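Local coordinates for ABC transporter, substrate-binding protein (Clostridium perfringens, PDB 4EDP), which probably captures a solute outside the cell and delivers it to an ABC transporter in the membrane, at residues T90-E94 / S95-Q99; S112-P115 / N116-E119; P162-K165 / N166-I170. All coordinates share one frame; numbering follows the deposited sequence. Where two conformers were deposited one is given.

Contact 1: T90-E94 / S95-Q99; sequences TYLAE and SFAEQ. With ACT (acetate ion), chain E.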
# COMPACT_ATOMS: atom_id res chain seq x y z
N THR A 90 -9.72 2.49 13.55
CA THR A 90 -9.35 1.33 12.77
C THR A 90 -8.27 1.58 11.74
O THR A 90 -8.39 2.47 10.88
CB THR A 90 -10.60 0.81 12.03
OG1 THR A 90 -11.62 0.46 12.99
CG2 THR A 90 -10.28 -0.39 11.15
N TYR A 91 -7.20 0.79 11.84
CA TYR A 91 -6.08 0.82 10.88
C TYR A 91 -6.32 -0.27 9.83
O TYR A 91 -6.52 -1.44 10.17
CB TYR A 91 -4.75 0.50 11.57
CG TYR A 91 -4.03 1.57 12.36
CD1 TYR A 91 -4.43 1.94 13.63
CD2 TYR A 91 -2.87 2.16 11.86
CE1 TYR A 91 -3.72 2.91 14.36
CE2 TYR A 91 -2.17 3.11 12.57
CZ TYR A 91 -2.60 3.48 13.83
OH TYR A 91 -1.89 4.41 14.53
N LEU A 92 -6.32 0.10 8.55
CA LEU A 92 -6.49 -0.86 7.45
C LEU A 92 -5.75 -0.40 6.20
O LEU A 92 -5.44 0.78 6.03
CB LEU A 92 -7.97 -1.00 7.03
CG LEU A 92 -8.99 -1.63 8.00
CD1 LEU A 92 -10.44 -1.33 7.57
CD2 LEU A 92 -8.73 -3.12 8.13
N ALA A 93 -5.45 -1.36 5.33
CA ALA A 93 -4.94 -1.04 4.01
C ALA A 93 -6.11 -0.30 3.35
O ALA A 93 -7.28 -0.61 3.60
CB ALA A 93 -4.58 -2.31 3.24
N GLU A 94 -5.82 0.68 2.50
CA GLU A 94 -6.89 1.47 1.88
C GLU A 94 -7.97 0.62 1.18
O GLU A 94 -9.16 0.95 1.26
CB GLU A 94 -6.30 2.49 0.89
CG GLU A 94 -7.37 3.43 0.37
CD GLU A 94 -6.92 4.38 -0.71
OE1 GLU A 94 -5.78 4.23 -1.22
OE2 GLU A 94 -7.74 5.25 -1.07
N SER A 95 -7.56 -0.46 0.50
CA SER A 95 -8.53 -1.32 -0.22
C SER A 95 -9.61 -1.84 0.73
O SER A 95 -10.77 -1.92 0.35
CB SER A 95 -7.84 -2.50 -0.91
OG SER A 95 -7.28 -3.39 0.03
N PHE A 96 -9.21 -2.20 1.94
CA PHE A 96 -10.13 -2.69 2.96
C PHE A 96 -10.86 -1.53 3.61
O PHE A 96 -12.06 -1.63 3.90
CB PHE A 96 -9.40 -3.51 4.03
CG PHE A 96 -8.93 -4.85 3.53
CD1 PHE A 96 -9.76 -5.95 3.61
CD2 PHE A 96 -7.67 -5.00 3.00
CE1 PHE A 96 -9.34 -7.19 3.15
CE2 PHE A 96 -7.26 -6.23 2.54
CZ PHE A 96 -8.09 -7.33 2.62
N ALA A 97 -10.17 -0.41 3.83
CA ALA A 97 -10.82 0.75 4.44
C ALA A 97 -12.01 1.18 3.58
O ALA A 97 -13.06 1.51 4.12
CB ALA A 97 -9.85 1.91 4.64
N GLU A 98 -11.84 1.16 2.26
CA GLU A 98 -12.90 1.57 1.34
C GLU A 98 -14.13 0.66 1.46
O GLU A 98 -15.27 1.11 1.32
CB GLU A 98 -12.36 1.63 -0.10
CG GLU A 98 -13.31 2.25 -1.12
CD GLU A 98 -14.52 1.38 -1.43
OE1 GLU A 98 -14.41 0.14 -1.31
OE2 GLU A 98 -15.58 1.92 -1.82
N GLN A 99 -13.91 -0.62 1.74
CA GLN A 99 -15.01 -1.54 1.93
C GLN A 99 -15.77 -1.17 3.21
O GLN A 99 -16.99 -1.30 3.28
CB GLN A 99 -14.52 -2.97 2.01
CG GLN A 99 -13.75 -3.39 0.81
CD GLN A 99 -13.32 -4.82 0.90
OE1 GLN A 99 -14.12 -5.71 1.19
NE2 GLN A 99 -12.04 -5.06 0.66
C ACT E . 1.33 4.40 13.04
O ACT E . 0.43 5.14 13.54
OXT ACT E . 2.19 4.97 12.32
CH3 ACT E . 1.38 2.92 13.28
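Leu92 lies over the first turn of the helix that follows it: CD1 packs 3.8 Å from Ala97 CA, CB is 4.2 Å from Ala97 CB, and CD2 meets Phe96 CB. With CG anti to the carbonyl carbon (chi1 -66°), the branched end is carried onto the helix backbone, and the Leu92 and Phe96 side chains cross at about a right angle. The ring of Phe96 receives the methyl of Ala93 at its edge, near the ring plane, with Ala93 CB 4.1 Å from Phe96 CD2. Ala93 occupies the N-cap position. Its carbonyl O accepts Ala97 N at 2.9 Å with a nearly straight N-H (162°), plus a weak bond from Phe96 N; Glu98 N to Glu94 O, also 2.9 Å, is the next i+4 to i bond of the helix. On the far side of the strand Tyr91 OH donates to O of an acetate, probably from the crystallisation liquor, at 2.6 Å and in the ring plane. Asn336 ND2 bonds Ser95 O, tying this helix to helix 332-350. Strand 89-93 runs parallel to 37-41 and antiparallel to 262-269, and its turn into helix 94-103 is a strand-to-helix connection consistent with the type II periplasmic-binding-protein fold.

Contact 2: S112-P115 / N116-E119; sequences SKIP and NASE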
# COMPACT_ATOMS: atom_id res chain seq x y z
N SER A 112 -11.21 19.85 10.11
CA SER A 112 -10.86 21.05 10.87
C SER A 112 -10.26 20.60 12.22
O SER A 112 -9.61 21.38 12.91
CB SER A 112 -12.06 21.98 11.08
OG SER A 112 -13.02 21.46 11.99
N LYS A 113 -10.49 19.34 12.57
CA LYS A 113 -9.98 18.74 13.82
C LYS A 113 -8.68 17.97 13.62
O LYS A 113 -8.14 17.37 14.56
CB LYS A 113 -11.04 17.78 14.38
CG LYS A 113 -12.27 18.45 14.93
CD LYS A 113 -13.35 17.39 15.22
CE LYS A 113 -14.28 17.80 16.33
NZ LYS A 113 -13.56 17.69 17.64
N ILE A 114 -8.16 17.97 12.39
CA ILE A 114 -6.94 17.24 12.06
C ILE A 114 -6.02 18.21 11.30
O ILE A 114 -5.73 18.01 10.11
CB ILE A 114 -7.27 15.99 11.20
CG1 ILE A 114 -8.43 15.20 11.82
CG2 ILE A 114 -6.01 15.10 11.00
CD1 ILE A 114 -8.82 13.92 11.05
N PRO A 115 -5.51 19.23 11.99
CA PRO A 115 -4.69 20.22 11.30
C PRO A 115 -3.42 19.66 10.66
O PRO A 115 -2.99 20.18 9.62
CB PRO A 115 -4.36 21.24 12.39
CG PRO A 115 -4.53 20.48 13.67
CD PRO A 115 -5.67 19.56 13.42
N ASN A 116 -2.88 18.57 11.21
CA ASN A 116 -1.67 17.96 10.65
C ASN A 116 -1.86 17.39 9.26
O ASN A 116 -0.89 17.16 8.56
CB ASN A 116 -1.05 16.94 11.61
CG ASN A 116 -0.36 17.61 12.80
OD1 ASN A 116 0.11 18.75 12.66
ND2 ASN A 116 -0.28 16.92 13.95
N ALA A 117 -3.11 17.16 8.87
CA ALA A 117 -3.40 16.71 7.51
C ALA A 117 -2.90 17.73 6.47
O ALA A 117 -2.67 17.38 5.30
CB ALA A 117 -4.89 16.44 7.32
N SER A 118 -2.70 18.99 6.89
CA SER A 118 -2.19 20.03 5.98
C SER A 118 -0.76 19.73 5.55
O SER A 118 -0.30 20.23 4.52
CB SER A 118 -2.25 21.43 6.61
OG SER A 118 -1.27 21.60 7.65
N GLU A 119 -0.07 18.90 6.32
CA GLU A 119 1.32 18.57 6.03
C GLU A 119 1.51 17.33 5.16
O GLU A 119 2.63 16.98 4.81
CB GLU A 119 2.10 18.46 7.36
CG GLU A 119 2.13 19.78 8.11
CD GLU A 119 2.78 19.72 9.49
OE1 GLU A 119 3.36 18.68 9.90
OE2 GLU A 119 2.69 20.74 10.19
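Ser118 doubles back onto Pro115: its CB sits 3.3 Å from Pro115 O, and one bond further on, the tip OG donates to the same Pro115 O at 3.0 Å. That reach depends on chi1 of 72°, which sets OG between the backbone N and the carbonyl carbon. Pro115 O therefore takes two donors from a single residue, since Ser118 N also bonds to it at 3.0 Å. They arrive differently: OG lies nearly in line with the C=O bond, beyond the oxygen (C=O...donor angle 163°), whereas the amide comes from above the carbonyl plane, 44° out of it.

One residue earlier the same spacing recurs, with Ala117 N bonded to Ile114 O at 3.0 Å, and one later Glu119 N bonds to Asn116 O. Beside the first of these bonds, Ile114 CG2 packs 4.1 Å from Ala117 CB, a small apolar patch on the buried side. Ile114 also touches Tyr280 and Asn284 of helix 276-286, and Asn284 OD1 accepts Asn116 N, so the turn is held to that helix by apolar and polar contacts. At the other end Glu119 OE1 is bonded by Asn305 ND2. Pro115 stands in the first turn, where its ring nitrogen, having no hydrogen to give, costs no bond. Three successive bonds from residue i+3 to residue i define a short 3-10 helix.

Contact 3: P162-K165 / N166-I170; sequences PELK and NKIAI
The flat side-chain amide of Asn166 stands beside the flat peptide group of Lys165: the positive phi of Asn166 (55°) brings its CB to 3.0 Å from Lys165 O, and Asn166 CG then lies 3.4 Å from Lys165 C. That carbonyl belongs to the central peptide of a type II beta turn from Leu164 to Lys167. Backbone angles identify the turn, Lys165 being extended and Asn166 in the left-handed region, whereas the closing bond from Lys167 N to Leu164 O, 3.0 Å, is weak at an N-H...O angle of 127°.

Lys167 runs back across the carbonyls of 162-165. Its CG passes 3.3 Å from Lys165 O and its CD 3.8 Å from Glu163 O, and a bend at chi4 (54°) directs Lys167 NZ to a water at 2.7 Å. This water donates to Glu163 O and to Lys165 O, so the ammonium group reaches two backbone carbonyls through one molecule. Inward, Leu164 CD1 meets Ile168 CG2 at 4.1 Å, the two side chains crossing at about a right angle. Ile168 then enters the sheet, with backbone bonds to Asn211 and Val213. With the closing bond weak, the water bridge from Lys167 and the apolar contact beneath supply further links across the turn, and the positive charge would probably polarise the water and strengthen its two donations to Glu163 O and Lys165 O.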
# COMPACT_ATOMS: atom_id res chain seq x y z
N PRO A 162 9.91 -9.32 -26.03
CA PRO A 162 10.04 -10.74 -26.35
C PRO A 162 11.29 -11.36 -25.75
O PRO A 162 11.33 -12.57 -25.53
CB PRO A 162 10.07 -10.76 -27.87
CG PRO A 162 10.45 -9.38 -28.27
CD PRO A 162 9.90 -8.48 -27.23
N GLU A 163 12.31 -10.55 -25.46
CA GLU A 163 13.50 -11.11 -24.84
C GLU A 163 13.24 -11.61 -23.41
O GLU A 163 14.07 -12.37 -22.85
CB GLU A 163 14.65 -10.10 -24.79
CG GLU A 163 15.23 -9.70 -26.11
CD GLU A 163 14.43 -8.68 -26.91
OE1 GLU A 163 13.38 -8.15 -26.46
OE2 GLU A 163 14.91 -8.38 -28.03
N LEU A 164 12.13 -11.20 -22.81
CA LEU A 164 11.81 -11.63 -21.44
C LEU A 164 10.95 -12.89 -21.31
O LEU A 164 10.34 -13.11 -20.26
CB LEU A 164 11.19 -10.47 -20.67
CG LEU A 164 12.11 -9.30 -20.32
CD1 LEU A 164 11.32 -8.10 -19.85
CD2 LEU A 164 13.14 -9.72 -19.28
N LYS A 165 10.90 -13.73 -22.35
CA LYS A 165 10.14 -15.00 -22.27
C LYS A 165 10.60 -15.76 -21.03
O LYS A 165 11.80 -15.93 -20.82
CB LYS A 165 10.42 -15.95 -23.42
CG LYS A 165 10.21 -15.48 -24.82
CD LYS A 165 8.81 -15.12 -25.09
CE LYS A 165 8.59 -14.88 -26.59
NZ LYS A 165 7.25 -14.30 -26.88
N ASN A 166 9.64 -16.22 -20.23
CA ASN A 166 9.93 -17.02 -19.05
C ASN A 166 10.92 -16.32 -18.10
O ASN A 166 11.74 -17.00 -17.49
CB ASN A 166 10.57 -18.35 -19.48
CG ASN A 166 9.84 -19.04 -20.63
OD1 ASN A 166 10.47 -19.43 -21.63
ND2 ASN A 166 8.53 -19.20 -20.50
N LYS A 167 10.83 -15.00 -17.93
CA LYS A 167 11.82 -14.31 -17.06
C LYS A 167 11.26 -13.29 -16.06
O LYS A 167 12.05 -12.66 -15.35
CB LYS A 167 12.87 -13.63 -17.93
CG LYS A 167 13.85 -14.56 -18.59
CD LYS A 167 14.86 -13.78 -19.41
CE LYS A 167 16.11 -14.61 -19.67
NZ LYS A 167 15.82 -15.92 -20.29
N ILE A 168 9.94 -13.09 -15.98
CA ILE A 168 9.43 -12.13 -15.00
C ILE A 168 8.40 -12.70 -14.02
O ILE A 168 7.77 -13.73 -14.28
CB ILE A 168 8.78 -10.85 -15.68
CG1 ILE A 168 7.37 -11.07 -16.18
CG2 ILE A 168 9.69 -10.29 -16.80
CD1 ILE A 168 6.72 -9.79 -16.74
N ALA A 169 8.28 -12.03 -12.88
CA ALA A 169 7.26 -12.36 -11.88
C ALA A 169 6.45 -11.09 -11.63
O ALA A 169 7.01 -9.98 -11.59
CB ALA A 169 7.88 -12.87 -10.57
N ILE A 170 5.14 -11.25 -11.47
CA ILE A 170 4.23 -10.14 -11.21
C ILE A 170 3.35 -10.51 -10.01
O ILE A 170 3.11 -11.69 -9.72
CB ILE A 170 3.38 -9.77 -12.45
CG1 ILE A 170 2.42 -10.90 -12.82
CG2 ILE A 170 4.31 -9.42 -13.66
CD1 ILE A 170 1.56 -10.65 -14.10
O HOH W 1 14.09 -15.03 -22.10

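All three contacts join neighbouring residues along the chain, but their settings differ. The centre of contact 1 is about 10 Å from the chain centre, those of contacts 2 and 3 about 22 and 25 Å, on opposite sides of it and about 45 Å from each other. Contacts 1 and 3 both reach the same mixed sheet: 90-99 passes from a strand into a helix, 162-170 from a turn into a strand. Contact 2 joins no strand and rests on helix 276-286. Chemistry follows place: contact 1 combines helical backbone bonds with apolar overlap, contact 2 adds a serine hydroxyl to 3-10 bonds, and contact 3, with an exposed turn over a buried Leu164-Ile168 pair, recruits water and a lysine.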